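Vanadium-dependent bromoperoxidase (Corallina officinalis, PDB 1QHB) catalyses the vanadate-dependent bromination of organic substrates with hydrogen peroxide, working as a homododecamer whose subunits each also bind a stabilising calcium ion. Local coordinates at residues 447-452 / 466-471; 189-194 / 442-447; 27-32 / 135-140; 143-148 / 556-561. All coordinates share one frame; numbering follows the deposited sequence.

How the interactions relate
The four contacts fall into two touching pairs. Interactions 1 and 2 share helix 439-456 and S447; their centres are about 14 Å apart, and they touch where L466 O packs against S445 OG. Interactions 3 and 4 each place one segment on the loop between strand 123-124 and helix 153-167, their centres about 17 Å apart, and V32 CG2 meets A143 CB at 3.6 Å. Interaction 3 closes first along the chain, and the 407 residues spanned by interaction 4 include both segments of interactions 1 and 2. Interactions 1 and 3, whose centres are about 43 Å apart, lie on opposite sides of the chain's centre. Interaction 4 lies next to the vanadate site, and interaction 3 reaches neighbouring subunits.

Interaction 1: 447-452 / 466-471; sequences SSNEKQ and LLPMAF
N449 ties the loop 466-471 to helix 439-456 through its carboxamide, bonding with ND2 and packing with OD1. ND2 donates to L466 O at 2.9 Å, with an N-H...O angle of 149°. The acceptor lies almost in the amide plane, while ND2 stands somewhat out of the plane of the L466 carbonyl. On the other arm, OD1 rests against the ring of P468, 3.4 Å from P468 CG, in van der Waals contact, and the two side chains cross at about a right angle. The first torsion explains this reach: CG sits beside the backbone N and opposite the carbonyl carbon (chi1 -72°), which carries the amide off the helix and into the loop. ND2 also bonds to S464 O, so two loop carbonyls grip one buried amide nitrogen and fix the rotation of the group. With an alanine here, the carbonyls of L466 and S464 would probably lose this shared donor and the P468 ring its polar neighbour. P468 also packs on A166 of helix 153-167, and L466 on S415 of helix 407-422. An asparagine side chain bonding to main-chain carbonyls thus fastens a loop to a helix within the largely helical fold of the vanadium haloperoxidases.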
loop_
_atom_site.group_PDB
_atom_site.type_symbol
_atom_site.label_atom_id
_atom_site.label_comp_id
_atom_site.label_asym_id
_atom_site.label_seq_id
_atom_site.Cartn_x
_atom_site.Cartn_y
_atom_site.Cartn_z
ATOM N N SER A 447 4.471 72.216 -10.630
ATOM C CA SER A 447 3.673 73.419 -10.380
ATOM C C SER A 447 2.509 73.058 -9.494
ATOM O O SER A 447 2.270 73.706 -8.481
ATOM C CB SER A 447 3.295 74.012 -11.735
ATOM O OG SER A 447 2.192 74.903 -11.626
ATOM N N SER A 448 1.863 71.908 -9.748
ATOM C CA SER A 448 0.773 71.509 -8.829
ATOM C C SER A 448 1.343 71.204 -7.449
ATOM O O SER A 448 0.697 71.577 -6.486
ATOM C CB SER A 448 0.011 70.323 -9.427
ATOM O OG SER A 448 -0.935 69.790 -8.493
ATOM N N ASN A 449 2.488 70.528 -7.327
ATOM C CA ASN A 449 3.050 70.202 -6.022
ATOM C C ASN A 449 3.518 71.440 -5.257
ATOM O O ASN A 449 3.438 71.487 -4.014
ATOM C CB ASN A 449 4.221 69.238 -6.216
ATOM C CG ASN A 449 3.781 67.838 -6.630
ATOM O OD1 ASN A 449 2.590 67.539 -6.621
ATOM N ND2 ASN A 449 4.643 66.909 -7.002
ATOM N N GLU A 450 4.025 72.465 -5.971
ATOM C CA GLU A 450 4.428 73.698 -5.274
ATOM C C GLU A 450 3.195 74.309 -4.599
ATOM O O GLU A 450 3.281 74.575 -3.382
ATOM C CB GLU A 450 5.094 74.700 -6.198
ATOM C CG GLU A 450 5.431 76.028 -5.529
ATOM C CD GLU A 450 6.070 77.023 -6.477
ATOM O OE1 GLU A 450 5.877 76.926 -7.710
ATOM O OE2 GLU A 450 6.780 77.928 -5.980
ATOM N N LYS A 451 2.059 74.335 -5.345
ATOM C CA LYS A 451 0.875 74.866 -4.654
ATOM C C LYS A 451 0.491 74.022 -3.478
ATOM O O LYS A 451 0.107 74.555 -2.437
ATOM C CB LYS A 451 -0.329 74.927 -5.615
ATOM C CG LYS A 451 -0.085 75.810 -6.821
ATOM C CD LYS A 451 -1.130 75.510 -7.893
ATOM C CE LYS A 451 -0.840 76.352 -9.131
ATOM N NZ LYS A 451 -2.039 76.471 -10.008
ATOM N N GLN A 452 0.535 72.690 -3.610
ATOM C CA GLN A 452 0.164 71.856 -2.437
ATOM C C GLN A 452 1.104 72.136 -1.290
ATOM O O GLN A 452 0.693 72.337 -0.144
ATOM C CB GLN A 452 0.207 70.371 -2.867
ATOM C CG GLN A 452 -0.291 69.463 -1.746
ATOM C CD GLN A 452 -1.767 69.607 -1.440
ATOM O OE1 GLN A 452 -2.650 69.388 -2.289
ATOM N NE2 GLN A 452 -2.080 69.963 -0.200
ATOM N N LEU A 466 7.479 64.530 -7.281
ATOM C CA LEU A 466 6.833 63.393 -6.711
ATOM C C LEU A 466 5.418 63.170 -7.250
ATOM O O LEU A 466 4.723 64.099 -7.679
ATOM C CB LEU A 466 6.755 63.592 -5.200
ATOM C CG LEU A 466 8.146 63.746 -4.553
ATOM C CD1 LEU A 466 7.911 64.347 -3.173
ATOM C CD2 LEU A 466 8.905 62.437 -4.529
ATOM N N LEU A 467 4.989 61.897 -7.216
ATOM C CA LEU A 467 3.621 61.599 -7.673
ATOM C C LEU A 467 2.689 61.938 -6.520
ATOM O O LEU A 467 2.794 61.403 -5.408
ATOM C CB LEU A 467 3.580 60.099 -8.045
ATOM C CG LEU A 467 2.191 59.524 -8.345
ATOM C CD1 LEU A 467 1.684 59.951 -9.696
ATOM C CD2 LEU A 467 2.232 57.991 -8.374
ATOM N N PRO A 468 1.739 62.839 -6.715
ATOM C CA PRO A 468 0.791 63.224 -5.690
ATOM C C PRO A 468 -0.027 62.008 -5.290
ATOM O O PRO A 468 -0.587 61.344 -6.154
ATOM C CB PRO A 468 -0.013 64.364 -6.297
ATOM C CG PRO A 468 0.774 64.851 -7.489
ATOM C CD PRO A 468 1.491 63.599 -7.986
ATOM N N MET A 469 -0.134 61.717 -3.980
ATOM C CA MET A 469 -0.917 60.586 -3.532
ATOM C C MET A 469 -2.318 60.992 -3.149
ATOM O O MET A 469 -2.524 62.045 -2.589
ATOM C CB MET A 469 -0.218 59.870 -2.361
ATOM C CG MET A 469 1.205 59.433 -2.722
ATOM S SD MET A 469 1.177 58.279 -4.142
ATOM C CE MET A 469 0.624 56.954 -3.197
ATOM N N ALA A 470 -3.351 60.163 -3.363
ATOM C CA ALA A 470 -4.677 60.530 -2.879
ATOM C C ALA A 470 -4.798 60.206 -1.390
ATOM O O ALA A 470 -5.704 60.736 -0.721
ATOM C CB ALA A 470 -5.835 59.867 -3.583
ATOM N N PHE A 471 -3.907 59.378 -0.872
ATOM C CA PHE A 471 -3.992 58.893 0.509
ATOM C C PHE A 471 -2.821 59.431 1.303
ATOM O O PHE A 471 -1.705 59.440 0.818
ATOM C CB PHE A 471 -3.991 57.376 0.534
ATOM C CG PHE A 471 -4.957 56.594 -0.298
ATOM C CD1 PHE A 471 -6.189 57.081 -0.681
ATOM C CD2 PHE A 471 -4.619 55.292 -0.690
ATOM C CE1 PHE A 471 -7.073 56.315 -1.416
ATOM C CE2 PHE A 471 -5.501 54.504 -1.427
ATOM C CZ PHE A 471 -6.735 55.022 -1.792
#

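Interaction 2: 189-194 / 442-447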
loop_
_atom_site.group_PDB
_atom_site.type_symbol
_atom_site.label_atom_id
_atom_site.label_comp_id
_atom_site.label_asym_id
_atom_site.label_seq_id
_atom_site.Cartn_x
_atom_site.Cartn_y
_atom_site.Cartn_z
ATOM N N ILE A 189 -4.278 63.113 -23.658
ATOM C CA ILE A 189 -4.266 62.115 -24.724
ATOM C C ILE A 189 -3.113 62.232 -25.703
ATOM O O ILE A 189 -2.608 61.287 -26.311
ATOM C CB ILE A 189 -5.626 62.270 -25.435
ATOM C CG1 ILE A 189 -6.724 61.682 -24.521
ATOM C CG2 ILE A 189 -5.706 61.631 -26.800
ATOM C CD1 ILE A 189 -8.115 62.122 -24.989
ATOM N N GLU A 190 -2.703 63.443 -26.028
ATOM C CA GLU A 190 -1.619 63.692 -26.987
ATOM C C GLU A 190 -0.287 63.335 -26.352
ATOM O O GLU A 190 0.638 62.858 -26.993
ATOM C CB GLU A 190 -1.814 65.142 -27.366
ATOM C CG GLU A 190 -1.099 65.737 -28.559
ATOM C CD GLU A 190 -1.666 67.143 -28.794
ATOM O OE1 GLU A 190 -2.911 67.273 -28.690
ATOM O OE2 GLU A 190 -0.897 68.086 -29.050
ATOM N N ARG A 191 -0.112 63.539 -25.061
ATOM C CA ARG A 191 1.130 63.216 -24.362
ATOM C C ARG A 191 1.246 61.702 -24.239
ATOM O O ARG A 191 2.264 61.144 -24.665
ATOM C CB ARG A 191 1.139 64.038 -23.062
ATOM C CG ARG A 191 1.262 65.525 -23.479
ATOM C CD ARG A 191 1.650 66.452 -22.336
ATOM N NE ARG A 191 0.525 66.592 -21.418
ATOM C CZ ARG A 191 0.463 67.287 -20.295
ATOM N NH1 ARG A 191 1.525 67.964 -19.901
ATOM N NH2 ARG A 191 -0.654 67.295 -19.565
ATOM N N LEU A 192 0.140 61.004 -23.922
ATOM C CA LEU A 192 0.192 59.558 -23.834
ATOM C C LEU A 192 0.384 59.017 -25.236
ATOM O O LEU A 192 1.211 58.092 -25.370
ATOM C CB LEU A 192 -1.049 58.962 -23.186
ATOM C CG LEU A 192 -1.316 59.380 -21.724
ATOM C CD1 LEU A 192 -2.717 58.944 -21.359
ATOM C CD2 LEU A 192 -0.255 58.757 -20.826
ATOM N N ASN A 193 -0.253 59.610 -26.249
ATOM C CA ASN A 193 -0.048 59.102 -27.604
ATOM C C ASN A 193 1.333 59.452 -28.174
ATOM O O ASN A 193 1.694 58.953 -29.249
ATOM C CB ASN A 193 -1.116 59.531 -28.595
ATOM C CG ASN A 193 -2.413 58.779 -28.396
ATOM O OD1 ASN A 193 -2.370 57.635 -27.937
ATOM N ND2 ASN A 193 -3.545 59.377 -28.718
ATOM N N GLY A 194 2.141 60.211 -27.466
ATOM C CA GLY A 194 3.490 60.464 -27.886
ATOM C C GLY A 194 4.414 59.407 -27.316
ATOM O O GLY A 194 5.589 59.535 -27.563
ATOM N N LEU A 442 6.051 66.426 -16.133
ATOM C CA LEU A 442 6.662 66.750 -14.855
ATOM C C LEU A 442 6.656 68.230 -14.509
ATOM O O LEU A 442 6.732 68.569 -13.305
ATOM C CB LEU A 442 8.122 66.244 -14.844
ATOM C CG LEU A 442 8.322 64.728 -14.901
ATOM C CD1 LEU A 442 9.826 64.418 -14.846
ATOM C CD2 LEU A 442 7.577 64.042 -13.753
ATOM N N ASP A 443 6.592 69.075 -15.525
ATOM C CA ASP A 443 6.512 70.529 -15.379
ATOM C C ASP A 443 5.151 70.897 -14.762
ATOM O O ASP A 443 5.090 71.647 -13.770
ATOM C CB ASP A 443 6.603 71.270 -16.723
ATOM C CG ASP A 443 7.971 71.163 -17.354
ATOM O OD1 ASP A 443 8.983 71.315 -16.634
ATOM O OD2 ASP A 443 8.069 70.917 -18.578
ATOM N N ASP A 444 4.095 70.293 -15.283
ATOM C CA ASP A 444 2.776 70.515 -14.690
ATOM C C ASP A 444 2.666 70.054 -13.259
ATOM O O ASP A 444 2.012 70.703 -12.420
ATOM C CB ASP A 444 1.719 69.727 -15.509
ATOM C CG ASP A 444 1.583 70.392 -16.873
ATOM O OD1 ASP A 444 1.982 71.568 -17.042
ATOM O OD2 ASP A 444 1.087 69.753 -17.796
ATOM N N SER A 445 3.311 68.911 -12.983
ATOM C CA SER A 445 3.239 68.318 -11.638
ATOM C C SER A 445 4.058 69.110 -10.669
ATOM O O SER A 445 3.616 69.338 -9.523
ATOM C CB SER A 445 3.656 66.848 -11.833
ATOM O OG SER A 445 4.403 66.341 -10.760
ATOM N N ALA A 446 5.265 69.590 -11.027
ATOM C CA ALA A 446 6.039 70.433 -10.093
ATOM C C ALA A 446 5.231 71.657 -9.691
ATOM O O ALA A 446 5.212 72.087 -8.546
ATOM C CB ALA A 446 7.332 70.932 -10.757
ATOM N N SER A 447 4.471 72.216 -10.630
ATOM C CA SER A 447 3.673 73.419 -10.380
ATOM C C SER A 447 2.509 73.058 -9.494
ATOM O O SER A 447 2.270 73.706 -8.481
ATOM C CB SER A 447 3.295 74.012 -11.735
ATOM O OG SER A 447 2.192 74.903 -11.626
#
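D444 OD2 receives NH1 of R191 at 2.8 Å, a salt bridge that is also a nearly straight hydrogen bond, with an N-H...O angle of 163°. The oxygen lies close to the guanidinium plane, at the edge of the group. Seen from the aspartate the approach is less regular: NH1 comes to the anti side of OD2 and is tilted out of the carboxylate plane. The two flat groups are turned 64° against each other, so they do not form the coplanar, two-bond pairing open to arginine and carboxylate. R191 NH2 stays 3.5 Å from D444 OD2 and adds proximity of charge, not a bond of its own. Here two helices, 182-192 and 439-456, are joined at the surface by charge, with R191 CA and L442 CA still 11.6 Å apart. The long arginine side chain covers the distance between the helices, and its bend at chi3 (-72°) turns the guanidinium so that NH1 faces OD2. NE donates to S187 O, one turn back on the same helix, and this second bond restrains the rotation of the group. R191 also packs on L164 of helix 153-167 and on S440 and I441, at the start of helix 439-456. A methionine in its place would keep some of the aliphatic packing, but D444 would probably be left without its positive mate and S187 O without the NE donor.

Interaction 3: 27-32 / 135-140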
loop_
_atom_site.group_PDB
_atom_site.type_symbol
_atom_site.label_atom_id
_atom_site.label_comp_id
_atom_site.label_asym_id
_atom_site.label_seq_id
_atom_site.Cartn_x
_atom_site.Cartn_y
_atom_site.Cartn_z
ATOM N N LEU A 27 -3.664 18.363 -7.210
ATOM C CA LEU A 27 -2.266 17.961 -7.358
ATOM C C LEU A 27 -1.967 17.692 -8.840
ATOM O O LEU A 27 -0.963 18.154 -9.408
ATOM C CB LEU A 27 -1.978 16.696 -6.519
ATOM C CG LEU A 27 -0.599 16.091 -6.700
ATOM C CD1 LEU A 27 0.516 17.040 -6.256
ATOM C CD2 LEU A 27 -0.453 14.829 -5.860
ATOM N N ALA A 28 -2.884 17.053 -9.567
ATOM C CA ALA A 28 -2.669 16.760 -10.964
ATOM C C ALA A 28 -2.624 17.999 -11.830
ATOM O O ALA A 28 -2.066 17.889 -12.945
ATOM C CB ALA A 28 -3.696 15.773 -11.512
ATOM N N ARG A 29 -3.070 19.188 -11.405
ATOM C CA ARG A 29 -2.979 20.343 -12.289
ATOM C C ARG A 29 -1.535 20.754 -12.520
ATOM O O ARG A 29 -1.322 21.365 -13.562
ATOM C CB ARG A 29 -3.603 21.642 -11.796
ATOM C CG ARG A 29 -5.094 21.571 -11.641
ATOM C CD ARG A 29 -5.546 23.002 -11.275
ATOM N NE ARG A 29 -6.931 22.879 -10.847
ATOM C CZ ARG A 29 -7.398 22.949 -9.621
ATOM N NH1 ARG A 29 -6.655 23.150 -8.550
ATOM N NH2 ARG A 29 -8.703 22.815 -9.567
ATOM N N GLY A 30 -0.640 20.438 -11.604
ATOM C CA GLY A 30 0.758 20.775 -11.799
ATOM C C GLY A 30 0.970 22.145 -11.134
ATOM O O GLY A 30 -0.005 22.791 -10.746
ATOM N N ALA A 31 2.211 22.517 -11.002
ATOM C CA ALA A 31 2.576 23.802 -10.409
ATOM C C ALA A 31 3.454 24.516 -11.427
ATOM O O ALA A 31 4.133 23.844 -12.206
ATOM C CB ALA A 31 3.260 23.579 -9.065
ATOM N N VAL A 32 3.310 25.816 -11.631
ATOM C CA VAL A 32 4.202 26.500 -12.569
ATOM C C VAL A 32 5.130 27.392 -11.746
ATOM O O VAL A 32 4.792 27.908 -10.685
ATOM C CB VAL A 32 3.496 27.312 -13.650
ATOM C CG1 VAL A 32 2.538 26.394 -14.445
ATOM C CG2 VAL A 32 2.718 28.444 -13.049
ATOM N N GLU A 135 -9.055 24.429 -0.026
ATOM C CA GLU A 135 -9.706 24.313 -1.350
ATOM C C GLU A 135 -9.032 25.217 -2.347
ATOM O O GLU A 135 -8.475 26.270 -1.969
ATOM C CB GLU A 135 -11.190 24.626 -1.259
ATOM C CG GLU A 135 -11.529 26.070 -0.940
ATOM C CD GLU A 135 -12.988 26.399 -0.824
ATOM O OE1 GLU A 135 -13.873 25.497 -0.942
ATOM O OE2 GLU A 135 -13.287 27.591 -0.604
ATOM N N GLY A 136 -9.129 24.874 -3.612
ATOM C CA GLY A 136 -8.516 25.705 -4.659
ATOM C C GLY A 136 -7.040 25.453 -4.847
ATOM O O GLY A 136 -6.376 24.745 -4.090
ATOM N N PRO A 137 -6.481 26.024 -5.915
ATOM C CA PRO A 137 -5.063 25.921 -6.181
ATOM C C PRO A 137 -4.200 26.454 -5.050
ATOM O O PRO A 137 -4.539 27.514 -4.453
ATOM C CB PRO A 137 -4.830 26.807 -7.393
ATOM C CG PRO A 137 -6.167 27.052 -7.954
ATOM C CD PRO A 137 -7.191 26.906 -6.886
ATOM N N ASP A 138 -3.131 25.711 -4.768
ATOM C CA ASP A 138 -2.235 26.182 -3.673
ATOM C C ASP A 138 -1.694 27.542 -4.103
ATOM O O ASP A 138 -1.457 27.776 -5.275
ATOM C CB ASP A 138 -1.133 25.161 -3.356
ATOM C CG ASP A 138 -0.043 25.681 -2.447
ATOM O OD1 ASP A 138 -0.360 25.836 -1.236
ATOM O OD2 ASP A 138 1.126 25.960 -2.779
ATOM N N ALA A 139 -1.451 28.460 -3.196
ATOM C CA ALA A 139 -0.924 29.784 -3.444
ATOM C C ALA A 139 0.343 29.796 -4.286
ATOM O O ALA A 139 0.544 30.737 -5.076
ATOM C CB ALA A 139 -0.562 30.415 -2.106
ATOM N N GLN A 140 1.217 28.789 -4.120
ATOM C CA GLN A 140 2.454 28.815 -4.874
ATOM C C GLN A 140 2.412 28.062 -6.192
ATOM O O GLN A 140 3.414 27.891 -6.885
ATOM C CB GLN A 140 3.584 28.271 -3.967
ATOM C CG GLN A 140 3.608 28.895 -2.617
ATOM C CD GLN A 140 4.881 28.620 -1.802
ATOM O OE1 GLN A 140 5.756 27.942 -2.333
ATOM N NE2 GLN A 140 4.901 29.104 -0.544
HETATM O O HOH W 1 5.434 26.324 -7.830
#
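R29 brings the NH1 end of its guanidinium obliquely against the peptide that joins G136 to P137, 3.9 Å from P137 N and 4.0 Å from P137 CG. The overlap is one of van der Waals contact, with the two side chains crossing at a slant. An extended run from CG to NE carries the charged group this far from the end of helix 11-28. Its polar partners lie elsewhere, on helix 553-574: NH2 forms a salt bridge with E572 and NH1 one with E573, whose carboxylate also accepts from G136 N and so holds both the arginine and the backbone beside the proline. G30 has a positive phi (93°) just past the helix, where a side chain would be jammed against the preceding carbonyl oxygen. Beyond it the touching parts of the two segments run only 25° apart, and a water links them at the far end, donating to Q140 O at 2.7 Å and more weakly to V32 O at 3.3 Å. Within 135-140, D138 OD2 accepts from Q140 N at 3.1 Å, closing an Asx turn; the donor comes from above the carboxylate plane. The other oxygen of D138, OD1, pairs with R11 of a second subunit, and Q140 OE1 accepts from I3 N of a third. The contact thus joins the end of helix 11-28 to the loop after strand 123-124, with helix 553-574 supplying the acids, helix 376-402 packed against A139 and Q140, and neighbouring subunits meeting the loop.

Interaction 4: 143-148 / 556-561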
loop_
_atom_site.group_PDB
_atom_site.type_symbol
_atom_site.label_atom_id
_atom_site.label_comp_id
_atom_site.label_asym_id
_atom_site.label_seq_id
_atom_site.Cartn_x
_atom_site.Cartn_y
_atom_site.Cartn_z
ATOM N N ALA A 143 1.173 31.505 -11.111
ATOM C CA ALA A 143 2.186 32.524 -11.323
ATOM C C ALA A 143 1.698 33.787 -12.015
ATOM O O ALA A 143 0.762 33.777 -12.824
ATOM C CB ALA A 143 3.199 31.898 -12.324
ATOM N N MET A 144 2.403 34.866 -11.804
ATOM C CA MET A 144 2.182 36.125 -12.542
ATOM C C MET A 144 3.475 36.333 -13.335
ATOM O O MET A 144 4.548 35.907 -12.896
ATOM C CB MET A 144 1.921 37.281 -11.601
ATOM C CG MET A 144 0.560 37.267 -10.920
ATOM S SD MET A 144 0.396 38.598 -9.698
ATOM C CE MET A 144 0.574 40.045 -10.736
ATOM N N PRO A 145 3.436 36.818 -14.539
ATOM C CA PRO A 145 4.643 37.017 -15.331
ATOM C C PRO A 145 5.493 38.147 -14.765
ATOM O O PRO A 145 5.072 38.944 -13.933
ATOM C CB PRO A 145 4.092 37.357 -16.710
ATOM C CG PRO A 145 2.731 37.957 -16.474
ATOM C CD PRO A 145 2.187 37.275 -15.226
ATOM N N PRO A 146 6.756 38.227 -15.177
ATOM C CA PRO A 146 7.660 39.272 -14.749
ATOM C C PRO A 146 7.044 40.662 -14.903
ATOM O O PRO A 146 6.489 40.945 -15.958
ATOM C CB PRO A 146 8.846 39.167 -15.696
ATOM C CG PRO A 146 8.780 37.807 -16.350
ATOM C CD PRO A 146 7.373 37.309 -16.197
ATOM N N ALA A 147 7.238 41.545 -13.916
ATOM C CA ALA A 147 6.795 42.935 -14.053
ATOM C C ALA A 147 7.680 43.769 -14.965
ATOM O O ALA A 147 8.824 43.444 -15.215
ATOM C CB ALA A 147 6.773 43.601 -12.677
ATOM N N PRO A 148 7.127 44.840 -15.545
ATOM C CA PRO A 148 7.866 45.784 -16.377
ATOM C C PRO A 148 9.108 46.301 -15.638
ATOM O O PRO A 148 9.011 46.480 -14.430
ATOM C CB PRO A 148 6.893 46.962 -16.550
ATOM C CG PRO A 148 5.553 46.363 -16.361
ATOM C CD PRO A 148 5.713 45.285 -15.297
ATOM N N GLN A 556 -2.601 45.538 -12.014
ATOM C CA GLN A 556 -4.040 45.278 -12.029
ATOM C C GLN A 556 -4.433 44.195 -13.026
ATOM O O GLN A 556 -5.088 43.185 -12.700
ATOM C CB GLN A 556 -4.817 46.591 -12.302
ATOM C CG GLN A 556 -4.495 47.704 -11.325
ATOM C CD GLN A 556 -4.241 47.284 -9.906
ATOM O OE1 GLN A 556 -3.219 46.723 -9.548
ATOM N NE2 GLN A 556 -5.123 47.493 -8.957
ATOM N N PHE A 557 -4.049 44.420 -14.273
ATOM C CA PHE A 557 -4.428 43.438 -15.313
ATOM C C PHE A 557 -3.898 42.046 -14.980
ATOM O O PHE A 557 -4.614 41.059 -15.000
ATOM C CB PHE A 557 -4.036 43.900 -16.698
ATOM C CG PHE A 557 -4.414 42.909 -17.783
ATOM C CD1 PHE A 557 -5.715 42.799 -18.188
ATOM C CD2 PHE A 557 -3.449 42.128 -18.385
ATOM C CE1 PHE A 557 -6.064 41.909 -19.185
ATOM C CE2 PHE A 557 -3.801 41.231 -19.378
ATOM C CZ PHE A 557 -5.129 41.109 -19.791
ATOM N N GLU A 558 -2.624 41.923 -14.611
ATOM C CA GLU A 558 -2.118 40.577 -14.292
ATOM C C GLU A 558 -2.794 39.950 -13.082
ATOM O O GLU A 558 -2.925 38.710 -13.066
ATOM C CB GLU A 558 -0.594 40.603 -14.121
ATOM C CG GLU A 558 0.121 41.014 -15.411
ATOM C CD GLU A 558 -0.141 40.058 -16.574
ATOM O OE1 GLU A 558 -0.656 38.943 -16.413
ATOM O OE2 GLU A 558 0.187 40.405 -17.728
ATOM N N SER A 559 -3.181 40.729 -12.081
ATOM C CA SER A 559 -3.818 40.203 -10.894
ATOM C C SER A 559 -5.258 39.773 -11.217
ATOM O O SER A 559 -5.773 38.844 -10.607
ATOM C CB SER A 559 -3.852 41.231 -9.788
ATOM O OG SER A 559 -2.614 41.662 -9.315
ATOM N N LEU A 560 -5.932 40.476 -12.131
ATOM C CA LEU A 560 -7.276 40.058 -12.522
ATOM C C LEU A 560 -7.168 38.643 -13.126
ATOM O O LEU A 560 -7.963 37.803 -12.720
ATOM C CB LEU A 560 -7.874 41.043 -13.558
ATOM C CG LEU A 560 -8.254 42.392 -12.887
ATOM C CD1 LEU A 560 -8.418 43.482 -13.927
ATOM C CD2 LEU A 560 -9.535 42.179 -12.113
ATOM N N LEU A 561 -6.210 38.398 -14.022
ATOM C CA LEU A 561 -6.115 37.047 -14.565
ATOM C C LEU A 561 -5.808 35.993 -13.492
ATOM O O LEU A 561 -6.361 34.894 -13.569
ATOM C CB LEU A 561 -5.012 36.952 -15.641
ATOM C CG LEU A 561 -5.168 37.918 -16.812
ATOM C CD1 LEU A 561 -4.094 37.599 -17.876
ATOM C CD2 LEU A 561 -6.536 37.831 -17.423
#
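The irregular stretch 143-148 passes one face of helix 553-574, nearest where M144 CA and E558 CA lie 6.4 Å apart. M144 sets its methyl group onto the helix surface: M144 CE touches E558 CB at 3.6 Å and S559 OG at 3.8 Å. The turn at the sulfur (chi3 62°) brings CE against these two residues, while the M144 and E558 side chains slide past each other in opposite directions. P145 follows with its ring laid obliquely against the glutamate's carboxylate: E558 OE1 is 3.5 Å from P145 CD, and the carboxylate carbon CD of E558 is 3.6 Å from P145 CG. E558 bends at chi2 (-61°), which turns its acid end toward the proline. The charge is answered outside the contact, where OE2 forms a salt bridge with R213 of helix 208-213, so this buried carboxylate has a positive mate. The helix side of the contact borders the vanadate site of the haloperoxidase fold: the side chain of S559 is about 4 Å from that of S483, a vanadate-binding residue by similarity. S559 OG is hydrogen-bonded to D555 O, one turn back, and to S483 N, consistent with a second-shell position at that site. Y481 also ties the loop, bonding through its hydroxyl to P145 O and packing against both M144 and E558.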